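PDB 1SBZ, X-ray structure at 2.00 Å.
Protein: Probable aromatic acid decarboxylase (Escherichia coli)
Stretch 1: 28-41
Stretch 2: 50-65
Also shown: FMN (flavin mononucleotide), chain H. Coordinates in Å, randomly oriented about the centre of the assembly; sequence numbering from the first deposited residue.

Stretch 1 28-41: NVETHLVMSKWAKT
Stretch 2 (50-65) SARDVAALADFSHNPA

What fills the apolar centre of the contact? Strand 30-35 runs nearly antiparallel to the helix that begins at A51, at 160°, with the axes 10.1 Å apart at closest approach, and the side chains of L33 and M35 occupy the space between. L33 (chi1 t, chi2 p) sets CD2 3.9 Å from V54 CG1 and CB 3.7 Å from A58 CB. M35, a selenomethionine in rotamer m, t, m, leaves its CA sideways but brings its end to the helix: SE lies 3.9 Å from V54 CG1, and CE 3.9 Å from A55 CB. Its methyl CE also lies 3.5 Å from A51 O, and SE 4.3 Å from A51 CB. K40 CG lies 3.9 Å from A51 CB.

How are the backbones joined? The helix that begins at A51 leads into a type I turn, A55 to A58, and the chain returns as the strand that begins at F60, parallel to strand 30-35 at a crossing angle of -26°. H32 pairs with F60 (CA to CA 4.8 Å) and L33 with S61 (4.6 Å). Three strong bonds hold the ladder: F60 N to T31 O, 3.0 Å; L33 N to F60 O, 2.9 Å and almost straight; H62 N to L33 O, 2.9 Å. Farther along, water bridges the strands, accepting from M35 N at 3.0 Å and donating to H62 O at 2.5 Å.

What lies on the sheet face opposite L33 and S61? There H32 (chi1 -64°, chi2 -109°) meets two rings. The F60 ring (chi1 -58°, chi2 85°) lies nearly parallel to it, planes at 6° and centroids 4.6 Å apart, but slid so that they barely overlap. H62 (chi1 -51°, chi2 -93°) meets H32 rim to rim, with a 3.1 Å hydrogen bond between H32 ND1 and H62 NE2 in which either could donate. H32 NE2 donates to E30 OE2 at 2.6 Å, so both ring nitrogens are engaged. Beyond, V34 CG1 packs 4.2 Å from P64 CB.

Where does the contact become polar? At the start of the ladder, D59 (chi1 m) and T31 (chi1 p) exchange bonds: T31 N donates to D59 OD2 at 3.1 Å, and D59 N to T31 OG1 at 3.2 Å. A water joins the same side chains, 2.9 Å from T31 OG1 and 3.2 Å from D59 OD2. At the other end, K40 NZ donates to M35 O at 2.8 Å, while S36 OG caps the helix that begins at K37 by accepting from A39 N at 3.0 Å and donates to FMN O1P at 2.6 Å.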

ATOM      1  N   ASN D  28     -19.105  40.397  11.986  1.00 44.13           N
ATOM      2  CA  ASN D  28     -17.806  39.914  12.464  1.00 43.31           C
ATOM      3  C   ASN D  28     -17.012  39.127  11.412  1.00 42.14           C
ATOM      4  O   ASN D  28     -15.875  38.717  11.666  1.00 41.98           O
ATOM      5  CB  ASN D  28     -18.010  39.035  13.705  1.00 43.73           C
ATOM      6  CG  ASN D  28     -19.129  38.012  13.521  1.00 44.95           C
ATOM      7  OD1 ASN D  28     -20.187  38.326  12.962  1.00 46.56           O
ATOM      8  ND2 ASN D  28     -18.903  36.784  13.999  1.00 45.37           N
ATOM      9  N   VAL D  29     -17.615  38.927  10.239  1.00 40.60           N
ATOM     10  CA  VAL D  29     -17.052  38.062   9.203  1.00 39.05           C
ATOM     11  C   VAL D  29     -16.698  38.831   7.927  1.00 37.97           C
ATOM     12  O   VAL D  29     -17.556  39.438   7.288  1.00 37.81           O
ATOM     13  CB  VAL D  29     -17.996  36.866   8.886  1.00 39.08           C
ATOM     14  CG1 VAL D  29     -17.438  36.006   7.761  1.00 38.61           C
ATOM     15  CG2 VAL D  29     -18.222  36.026  10.132  1.00 38.95           C
ATOM     16  N   GLU D  30     -15.415  38.798   7.583  1.00 36.59           N
ATOM     17  CA  GLU D  30     -14.906  39.377   6.351  1.00 35.42           C
ATOM     18  C   GLU D  30     -14.766  38.270   5.307  1.00 34.32           C
ATOM     19  O   GLU D  30     -14.123  37.250   5.558  1.00 34.27           O
ATOM     20  CB  GLU D  30     -13.559  40.044   6.624  1.00 35.43           C
ATOM     21  CG  GLU D  30     -12.864  40.633   5.409  1.00 35.43           C
ATOM     22  CD  GLU D  30     -11.522  41.227   5.772  1.00 36.03           C
ATOM     23  OE1 GLU D  30     -11.483  42.099   6.663  1.00 37.21           O
ATOM     24  OE2 GLU D  30     -10.501  40.818   5.177  1.00 37.19           O
ATOM     25  N   THR D  31     -15.378  38.467   4.143  1.00 33.03           N
ATOM     26  CA  THR D  31     -15.402  37.426   3.119  1.00 31.71           C
ATOM     27  C   THR D  31     -14.536  37.793   1.928  1.00 30.77           C
ATOM     28  O   THR D  31     -14.590  38.917   1.430  1.00 30.67           O
ATOM     29  CB  THR D  31     -16.848  37.107   2.668  1.00 31.70           C
ATOM     30  OG1 THR D  31     -17.495  38.308   2.238  1.00 32.67           O
ATOM     31  CG2 THR D  31     -17.694  36.655   3.851  1.00 31.63           C
ATOM     32  N   HIS D  32     -13.721  36.838   1.493  1.00 29.57           N
ATOM     33  CA  HIS D  32     -12.925  36.992   0.289  1.00 28.47           C
ATOM     34  C   HIS D  32     -13.398  35.977  -0.745  1.00 27.86           C
ATOM     35  O   HIS D  32     -13.199  34.768  -0.587  1.00 28.02           O
ATOM     36  CB  HIS D  32     -11.438  36.818   0.594  1.00 28.47           C
ATOM     37  CG  HIS D  32     -10.884  37.856   1.520  1.00 28.16           C
ATOM     38  ND1 HIS D  32     -10.020  38.846   1.098  1.00 28.49           N
ATOM     39  CD2 HIS D  32     -11.072  38.062   2.846  1.00 28.06           C
ATOM     40  CE1 HIS D  32      -9.702  39.615   2.124  1.00 28.08           C
ATOM     41  NE2 HIS D  32     -10.327  39.162   3.196  1.00 27.43           N
ATOM     42  N   LEU D  33     -14.042  36.475  -1.794  1.00 27.02           N
ATOM     43  CA  LEU D  33     -14.640  35.623  -2.816  1.00 25.97           C
ATOM     44  C   LEU D  33     -13.722  35.441  -4.015  1.00 25.72           C
ATOM     45  O   LEU D  33     -13.068  36.385  -4.456  1.00 25.27           O
ATOM     46  CB  LEU D  33     -15.989  36.202  -3.268  1.00 26.18           C
ATOM     47  CG  LEU D  33     -16.696  35.622  -4.503  1.00 25.94           C
ATOM     48  CD1 LEU D  33     -17.091  34.161  -4.285  1.00 24.11           C
ATOM     49  CD2 LEU D  33     -17.914  36.457  -4.849  1.00 25.35           C
ATOM     50  N   VAL D  34     -13.660  34.211  -4.523  1.00 25.24           N
ATOM     51  CA  VAL D  34     -13.029  33.936  -5.813  1.00 24.92           C
ATOM     52  C   VAL D  34     -13.986  33.102  -6.658  1.00 25.10           C
ATOM     53  O   VAL D  34     -14.250  31.942  -6.339  1.00 24.94           O
ATOM     54  CB  VAL D  34     -11.675  33.192  -5.672  1.00 24.69           C
ATOM     55  CG1 VAL D  34     -10.905  33.244  -6.978  1.00 24.28           C
ATOM     56  CG2 VAL D  34     -10.836  33.786  -4.573  1.00 24.62           C
HETATM   57  N   MSE D  35     -14.517  33.701  -7.721  1.00 25.04           N
HETATM   58  CA  MSE D  35     -15.382  32.983  -8.658  1.00 26.24           C
HETATM   59  C   MSE D  35     -14.567  32.540  -9.870  1.00 24.99           C
HETATM   60  O   MSE D  35     -13.901  33.360 -10.501  1.00 24.61           O
HETATM   61  CB  MSE D  35     -16.544  33.863  -9.133  1.00 25.71           C
HETATM   62  CG  MSE D  35     -17.553  34.244  -8.074  1.00 27.11           C
HETATM   63 SE   MSE D  35     -18.867  35.538  -8.767  1.00 31.17          SE
HETATM   64  CE  MSE D  35     -17.654  37.066  -8.981  1.00 28.43           C
ATOM     65  N   SER D  36     -14.617  31.246 -10.188  1.00 24.31           N
ATOM     66  CA  SER D  36     -13.956  30.728 -11.384  1.00 23.36           C
ATOM     67  C   SER D  36     -14.705  31.203 -12.625  1.00 23.25           C
ATOM     68  O   SER D  36     -15.831  31.670 -12.515  1.00 23.19           O
ATOM     69  CB  SER D  36     -13.926  29.201 -11.357  1.00 23.40           C
ATOM     70  OG  SER D  36     -15.219  28.669 -11.573  1.00 22.25           O
ATOM     71  N   LYS D  37     -14.085  31.074 -13.796  1.00 23.14           N
ATOM     72  CA  LYS D  37     -14.751  31.397 -15.055  1.00 23.53           C
ATOM     73  C   LYS D  37     -16.078  30.636 -15.180  1.00 23.25           C
ATOM     74  O   LYS D  37     -17.113  31.218 -15.514  1.00 22.75           O
ATOM     75  CB  LYS D  37     -13.829  31.098 -16.243  1.00 24.26           C
ATOM     76  CG  LYS D  37     -14.354  31.568 -17.605  1.00 26.00           C
ATOM     77  CD  LYS D  37     -14.909  30.407 -18.430  1.00 28.69           C
ATOM     78  CE  LYS D  37     -15.569  30.887 -19.735  1.00 29.58           C
ATOM     79  NZ  LYS D  37     -14.707  31.842 -20.518  1.00 32.57           N
ATOM     80  N   TRP D  38     -16.056  29.342 -14.882  1.00 22.95           N
ATOM     81  CA  TRP D  38     -17.264  28.537 -15.048  1.00 23.14           C
ATOM     82  C   TRP D  38     -18.334  28.769 -13.981  1.00 23.29           C
ATOM     83  O   TRP D  38     -19.516  28.565 -14.244  1.00 23.15           O
ATOM     84  CB  TRP D  38     -16.925  27.057 -15.272  1.00 22.84           C
ATOM     85  CG  TRP D  38     -16.355  26.859 -16.641  1.00 22.62           C
ATOM     86  CD1 TRP D  38     -15.040  26.665 -16.968  1.00 22.64           C
ATOM     87  CD2 TRP D  38     -17.072  26.900 -17.882  1.00 22.05           C
ATOM     88  NE1 TRP D  38     -14.899  26.554 -18.331  1.00 21.88           N
ATOM     89  CE2 TRP D  38     -16.129  26.704 -18.919  1.00 22.21           C
ATOM     90  CE3 TRP D  38     -18.423  27.071 -18.227  1.00 21.79           C
ATOM     91  CZ2 TRP D  38     -16.493  26.668 -20.276  1.00 22.71           C
ATOM     92  CZ3 TRP D  38     -18.782  27.040 -19.580  1.00 22.91           C
ATOM     93  CH2 TRP D  38     -17.817  26.835 -20.585  1.00 22.47           C
ATOM     94  N   ALA D  39     -17.923  29.225 -12.797  1.00 23.73           N
ATOM     95  CA  ALA D  39     -18.873  29.613 -11.753  1.00 24.35           C
ATOM     96  C   ALA D  39     -19.719  30.795 -12.212  1.00 25.05           C
ATOM     97  O   ALA D  39     -20.927  30.823 -11.986  1.00 25.35           O
ATOM     98  CB  ALA D  39     -18.155  29.946 -10.470  1.00 24.28           C
ATOM     99  N   LYS D  40     -19.079  31.762 -12.869  1.00 25.87           N
ATOM    100  CA  LYS D  40     -19.778  32.920 -13.439  1.00 26.56           C
ATOM    101  C   LYS D  40     -20.878  32.510 -14.412  1.00 26.55           C
ATOM    102  O   LYS D  40     -21.990  33.020 -14.338  1.00 26.53           O
ATOM    103  CB  LYS D  40     -18.783  33.872 -14.107  1.00 26.61           C
ATOM    104  CG  LYS D  40     -17.797  34.483 -13.125  1.00 28.16           C
ATOM    105  CD  LYS D  40     -16.758  35.353 -13.835  1.00 31.74           C
ATOM    106  CE  LYS D  40     -15.842  36.035 -12.830  1.00 33.06           C
ATOM    107  NZ  LYS D  40     -14.656  35.209 -12.447  1.00 33.92           N
ATOM    108  N   THR D  41     -20.558  31.574 -15.304  1.00 26.97           N
ATOM    109  CA  THR D  41     -21.518  30.987 -16.232  1.00 27.42           C
ATOM    110  C   THR D  41     -22.672  30.297 -15.493  1.00 27.53           C
ATOM    111  O   THR D  41     -23.844  30.428 -15.864  1.00 27.55           O
ATOM    112  CB  THR D  41     -20.798  29.959 -17.130  1.00 27.54           C
ATOM    113  OG1 THR D  41     -19.715  30.591 -17.834  1.00 28.18           O
ATOM    114  CG2 THR D  41     -21.716  29.465 -18.238  1.00 28.15           C
ATOM    115  N   SER D  50     -26.330  38.289 -11.497  1.00 29.94           N
ATOM    116  CA  SER D  50     -25.159  38.276 -12.359  1.00 29.82           C
ATOM    117  C   SER D  50     -23.941  38.007 -11.478  1.00 29.75           C
ATOM    118  O   SER D  50     -24.052  37.967 -10.252  1.00 30.19           O
ATOM    119  CB  SER D  50     -24.996  39.618 -13.070  1.00 29.83           C
ATOM    120  OG  SER D  50     -24.403  40.574 -12.205  1.00 28.87           O
ATOM    121  N   ALA D  51     -22.780  37.836 -12.105  1.00 29.71           N
ATOM    122  CA  ALA D  51     -21.535  37.633 -11.371  1.00 29.58           C
ATOM    123  C   ALA D  51     -21.202  38.851 -10.511  1.00 29.54           C
ATOM    124  O   ALA D  51     -20.738  38.708  -9.378  1.00 29.59           O
ATOM    125  CB  ALA D  51     -20.393  37.310 -12.330  1.00 29.47           C
ATOM    126  N   ARG D  52     -21.461  40.042 -11.049  1.00 29.46           N
ATOM    127  CA  ARG D  52     -21.215  41.289 -10.328  1.00 29.32           C
ATOM    128  C   ARG D  52     -22.126  41.455  -9.113  1.00 28.55           C
ATOM    129  O   ARG D  52     -21.686  41.949  -8.074  1.00 28.60           O
ATOM    130  CB  ARG D  52     -21.316  42.499 -11.260  1.00 29.71           C
ATOM    131  CG  ARG D  52     -20.016  42.822 -11.982  1.00 31.68           C
ATOM    132  CD  ARG D  52     -19.966  42.431 -13.453  1.00 35.71           C
ATOM    133  NE  ARG D  52     -20.447  41.074 -13.742  1.00 38.93           N
ATOM    134  CZ  ARG D  52     -21.403  40.774 -14.630  1.00 39.46           C
ATOM    135  NH1 ARG D  52     -21.996  41.729 -15.350  1.00 38.28           N
ATOM    136  NH2 ARG D  52     -21.756  39.506 -14.804  1.00 38.86           N
ATOM    137  N   ASP D  53     -23.387  41.044  -9.249  1.00 27.98           N
ATOM    138  CA  ASP D  53     -24.316  40.970  -8.119  1.00 27.22           C
ATOM    139  C   ASP D  53     -23.751  40.117  -6.989  1.00 27.02           C
ATOM    140  O   ASP D  53     -23.839  40.483  -5.818  1.00 26.65           O
ATOM    141  CB  ASP D  53     -25.646  40.360  -8.555  1.00 27.19           C
ATOM    142  CG  ASP D  53     -26.514  41.324  -9.332  1.00 27.11           C
ATOM    143  OD1 ASP D  53     -26.385  42.552  -9.151  1.00 26.85           O
ATOM    144  OD2 ASP D  53     -27.375  40.931 -10.139  1.00 25.77           O
ATOM    145  N   VAL D  54     -23.187  38.966  -7.354  1.00 26.91           N
ATOM    146  CA  VAL D  54     -22.604  38.042  -6.377  1.00 26.70           C
ATOM    147  C   VAL D  54     -21.317  38.626  -5.791  1.00 26.69           C
ATOM    148  O   VAL D  54     -21.102  38.569  -4.582  1.00 26.46           O
ATOM    149  CB  VAL D  54     -22.367  36.639  -6.994  1.00 26.66           C
ATOM    150  CG1 VAL D  54     -21.581  35.736  -6.041  1.00 26.68           C
ATOM    151  CG2 VAL D  54     -23.695  35.994  -7.354  1.00 26.06           C
ATOM    152  N   ALA D  55     -20.482  39.214  -6.645  1.00 26.94           N
ATOM    153  CA  ALA D  55     -19.264  39.874  -6.183  1.00 27.39           C
ATOM    154  C   ALA D  55     -19.576  40.914  -5.100  1.00 27.83           C
ATOM    155  O   ALA D  55     -18.845  41.034  -4.114  1.00 27.88           O
ATOM    156  CB  ALA D  55     -18.526  40.514  -7.349  1.00 27.50           C
ATOM    157  N   ALA D  56     -20.684  41.636  -5.280  1.00 28.21           N
ATOM    158  CA  ALA D  56     -21.115  42.673  -4.339  1.00 28.62           C
ATOM    159  C   ALA D  56     -21.593  42.122  -2.986  1.00 28.73           C
ATOM    160  O   ALA D  56     -21.750  42.880  -2.021  1.00 28.72           O
ATOM    161  CB  ALA D  56     -22.191  43.559  -4.980  1.00 28.66           C
ATOM    162  N   LEU D  57     -21.822  40.812  -2.915  1.00 28.81           N
ATOM    163  CA  LEU D  57     -22.172  40.148  -1.655  1.00 28.84           C
ATOM    164  C   LEU D  57     -20.955  39.986  -0.743  1.00 29.06           C
ATOM    165  O   LEU D  57     -21.095  39.763   0.458  1.00 28.90           O
ATOM    166  CB  LEU D  57     -22.796  38.780  -1.932  1.00 28.84           C
ATOM    167  CG  LEU D  57     -24.303  38.499  -1.888  1.00 29.38           C
ATOM    168  CD1 LEU D  57     -25.192  39.746  -1.770  1.00 29.50           C
ATOM    169  CD2 LEU D  57     -24.709  37.642  -3.076  1.00 28.81           C
ATOM    170  N   ALA D  58     -19.762  40.100  -1.321  1.00 29.46           N
ATOM    171  CA  ALA D  58     -18.519  39.878  -0.584  1.00 29.99           C
ATOM    172  C   ALA D  58     -17.821  41.192  -0.259  1.00 30.62           C
ATOM    173  O   ALA D  58     -18.022  42.202  -0.937  1.00 30.50           O
ATOM    174  CB  ALA D  58     -17.592  38.962  -1.372  1.00 29.95           C
ATOM    175  N   ASP D  59     -17.003  41.167   0.787  1.00 31.53           N
ATOM    176  CA  ASP D  59     -16.210  42.322   1.177  1.00 32.19           C
ATOM    177  C   ASP D  59     -15.081  42.537   0.188  1.00 32.23           C
ATOM    178  O   ASP D  59     -14.754  43.673  -0.147  1.00 32.61           O
ATOM    179  CB  ASP D  59     -15.654  42.133   2.586  1.00 32.54           C
ATOM    180  CG  ASP D  59     -16.738  42.124   3.640  1.00 33.66           C
ATOM    181  OD1 ASP D  59     -17.507  43.107   3.718  1.00 35.56           O
ATOM    182  OD2 ASP D  59     -16.899  41.180   4.441  1.00 34.52           O
ATOM    183  N   PHE D  60     -14.481  41.440  -0.267  1.00 32.11           N
ATOM    184  CA  PHE D  60     -13.455  41.475  -1.305  1.00 32.02           C
ATOM    185  C   PHE D  60     -13.743  40.398  -2.334  1.00 31.90           C
ATOM    186  O   PHE D  60     -14.299  39.352  -2.006  1.00 32.12           O
ATOM    187  CB  PHE D  60     -12.064  41.231  -0.713  1.00 32.06           C
ATOM    188  CG  PHE D  60     -11.673  42.207   0.358  1.00 32.01           C
ATOM    189  CD1 PHE D  60     -12.056  42.002   1.683  1.00 31.76           C
ATOM    190  CD2 PHE D  60     -10.905  43.326   0.044  1.00 32.03           C
ATOM    191  CE1 PHE D  60     -11.689  42.904   2.673  1.00 32.63           C
ATOM    192  CE2 PHE D  60     -10.530  44.233   1.032  1.00 32.21           C
ATOM    193  CZ  PHE D  60     -10.923  44.022   2.349  1.00 31.95           C
ATOM    194  N   SER D  61     -13.355  40.658  -3.577  1.00 31.76           N
ATOM    195  CA  SER D  61     -13.491  39.688  -4.648  1.00 31.54           C
ATOM    196  C   SER D  61     -12.206  39.707  -5.457  1.00 31.35           C
ATOM    197  O   SER D  61     -11.745  40.774  -5.883  1.00 31.87           O
ATOM    198  CB  SER D  61     -14.703  40.020  -5.516  1.00 31.67           C
ATOM    199  OG  SER D  61     -14.828  39.136  -6.621  1.00 33.00           O
ATOM    200  N   HIS D  62     -11.619  38.531  -5.656  1.00 30.57           N
ATOM    201  CA  HIS D  62     -10.335  38.427  -6.334  1.00 29.98           C
ATOM    202  C   HIS D  62     -10.472  37.713  -7.675  1.00 29.82           C
ATOM    203  O   HIS D  62     -11.353  36.870  -7.850  1.00 29.64           O
ATOM    204  CB  HIS D  62      -9.330  37.700  -5.441  1.00 30.04           C
ATOM    205  CG  HIS D  62      -9.237  38.258  -4.056  1.00 29.39           C
ATOM    206  ND1 HIS D  62      -8.317  39.220  -3.703  1.00 29.29           N
ATOM    207  CD2 HIS D  62      -9.956  37.997  -2.939  1.00 29.39           C
ATOM    208  CE1 HIS D  62      -8.471  39.526  -2.427  1.00 29.81           C
ATOM    209  NE2 HIS D  62      -9.458  38.797  -1.940  1.00 28.97           N
ATOM    210  N   ASN D  63      -9.594  38.054  -8.616  1.00 29.72           N
ATOM    211  CA  ASN D  63      -9.565  37.407  -9.929  1.00 29.97           C
ATOM    212  C   ASN D  63      -8.978  35.993  -9.850  1.00 29.65           C
ATOM    213  O   ASN D  63      -7.917  35.801  -9.244  1.00 29.74           O
ATOM    214  CB  ASN D  63      -8.772  38.269 -10.925  1.00 30.22           C
ATOM    215  CG  ASN D  63      -8.972  37.834 -12.368  1.00 31.41           C
ATOM    216  OD1 ASN D  63      -8.352  36.874 -12.843  1.00 32.55           O
ATOM    217  ND2 ASN D  63      -9.841  38.548 -13.077  1.00 33.36           N
ATOM    218  N   PRO D  64      -9.654  35.008 -10.452  1.00 29.30           N
ATOM    219  CA  PRO D  64      -9.215  33.609 -10.388  1.00 29.11           C
ATOM    220  C   PRO D  64      -7.855  33.302 -11.034  1.00 28.96           C
ATOM    221  O   PRO D  64      -7.309  32.230 -10.791  1.00 28.95           O
ATOM    222  CB  PRO D  64     -10.329  32.855 -11.119  1.00 28.76           C
ATOM    223  CG  PRO D  64     -10.955  33.869 -11.997  1.00 29.21           C
ATOM    224  CD  PRO D  64     -10.906  35.146 -11.224  1.00 29.50           C
ATOM    225  N   ALA D  65      -7.330  34.215 -11.853  1.00 28.78           N
ATOM    226  CA  ALA D  65      -5.991  34.056 -12.428  1.00 28.60           C
ATOM    227  C   ALA D  65      -4.940  34.825 -11.625  1.00 28.69           C
ATOM    228  O   ALA D  65      -3.742  34.718 -11.898  1.00 28.74           O
ATOM    229  CB  ALA D  65      -5.978  34.493 -13.893  1.00 28.61           C
TER
HETATM  230  N1  FMN H1404     -18.655  19.671 -13.125  1.00 19.94           N
HETATM  231  C2  FMN H1404     -18.728  18.892 -11.993  1.00 19.80           C
HETATM  232  O2  FMN H1404     -17.695  18.373 -11.585  1.00 19.54           O
HETATM  233  N3  FMN H1404     -19.936  18.705 -11.351  1.00 19.41           N
HETATM  234  C4  FMN H1404     -21.082  19.315 -11.848  1.00 20.13           C
HETATM  235  O4  FMN H1404     -22.088  19.353 -11.132  1.00 19.17           O
HETATM  236  C4A FMN H1404     -21.002  20.113 -13.003  1.00 20.00           C
HETATM  237  N5  FMN H1404     -22.119  20.742 -13.530  1.00 19.99           N
HETATM  238  C5A FMN H1404     -22.012  21.532 -14.670  1.00 19.59           C
HETATM  239  C6  FMN H1404     -23.141  22.168 -15.195  1.00 20.25           C
HETATM  240  C7  FMN H1404     -23.040  22.969 -16.342  1.00 20.58           C
HETATM  241  C7M FMN H1404     -24.170  23.920 -16.648  1.00 22.80           C
HETATM  242  C8  FMN H1404     -21.798  23.130 -16.968  1.00 20.26           C
HETATM  243  C8M FMN H1404     -21.583  24.174 -18.038  1.00 21.90           C
HETATM  244  C9  FMN H1404     -20.679  22.495 -16.442  1.00 19.80           C
HETATM  245  C9A FMN H1404     -20.777  21.698 -15.294  1.00 19.77           C
HETATM  246  N10 FMN H1404     -19.650  21.063 -14.777  1.00 19.67           N
HETATM  247  C10 FMN H1404     -19.771  20.279 -13.641  1.00 19.64           C
HETATM  248  C1' FMN H1404     -18.382  21.011 -15.586  1.00 19.09           C
HETATM  249  C2' FMN H1404     -17.388  22.036 -15.048  1.00 19.54           C
HETATM  250  O2' FMN H1404     -17.979  23.318 -15.073  1.00 20.58           O
HETATM  251  C3' FMN H1404     -16.059  22.014 -15.812  1.00 19.64           C
HETATM  252  O3' FMN H1404     -15.348  20.827 -15.489  1.00 19.41           O
HETATM  253  C4' FMN H1404     -15.183  23.246 -15.555  1.00 18.98           C
HETATM  254  O4' FMN H1404     -13.914  23.099 -16.163  1.00 19.54           O
HETATM  255  C5' FMN H1404     -14.964  23.520 -14.071  1.00 19.18           C
HETATM  256  O5' FMN H1404     -13.973  24.521 -13.909  1.00 19.00           O
HETATM  257  P   FMN H1404     -13.870  25.279 -12.491  1.00 19.44           P
HETATM  258  O1P FMN H1404     -15.089  26.169 -12.365  1.00 20.50           O
HETATM  259  O2P FMN H1404     -12.595  26.068 -12.503  1.00 18.37           O
HETATM  260  O3P FMN H1404     -13.849  24.250 -11.377  1.00 18.94           O
HETATM  261  O   HOH W   1     -19.567  39.409   3.996  1.00 40.50           O
HETATM  262  O   HOH W   2     -13.831  36.627  -8.034  1.00 20.77           O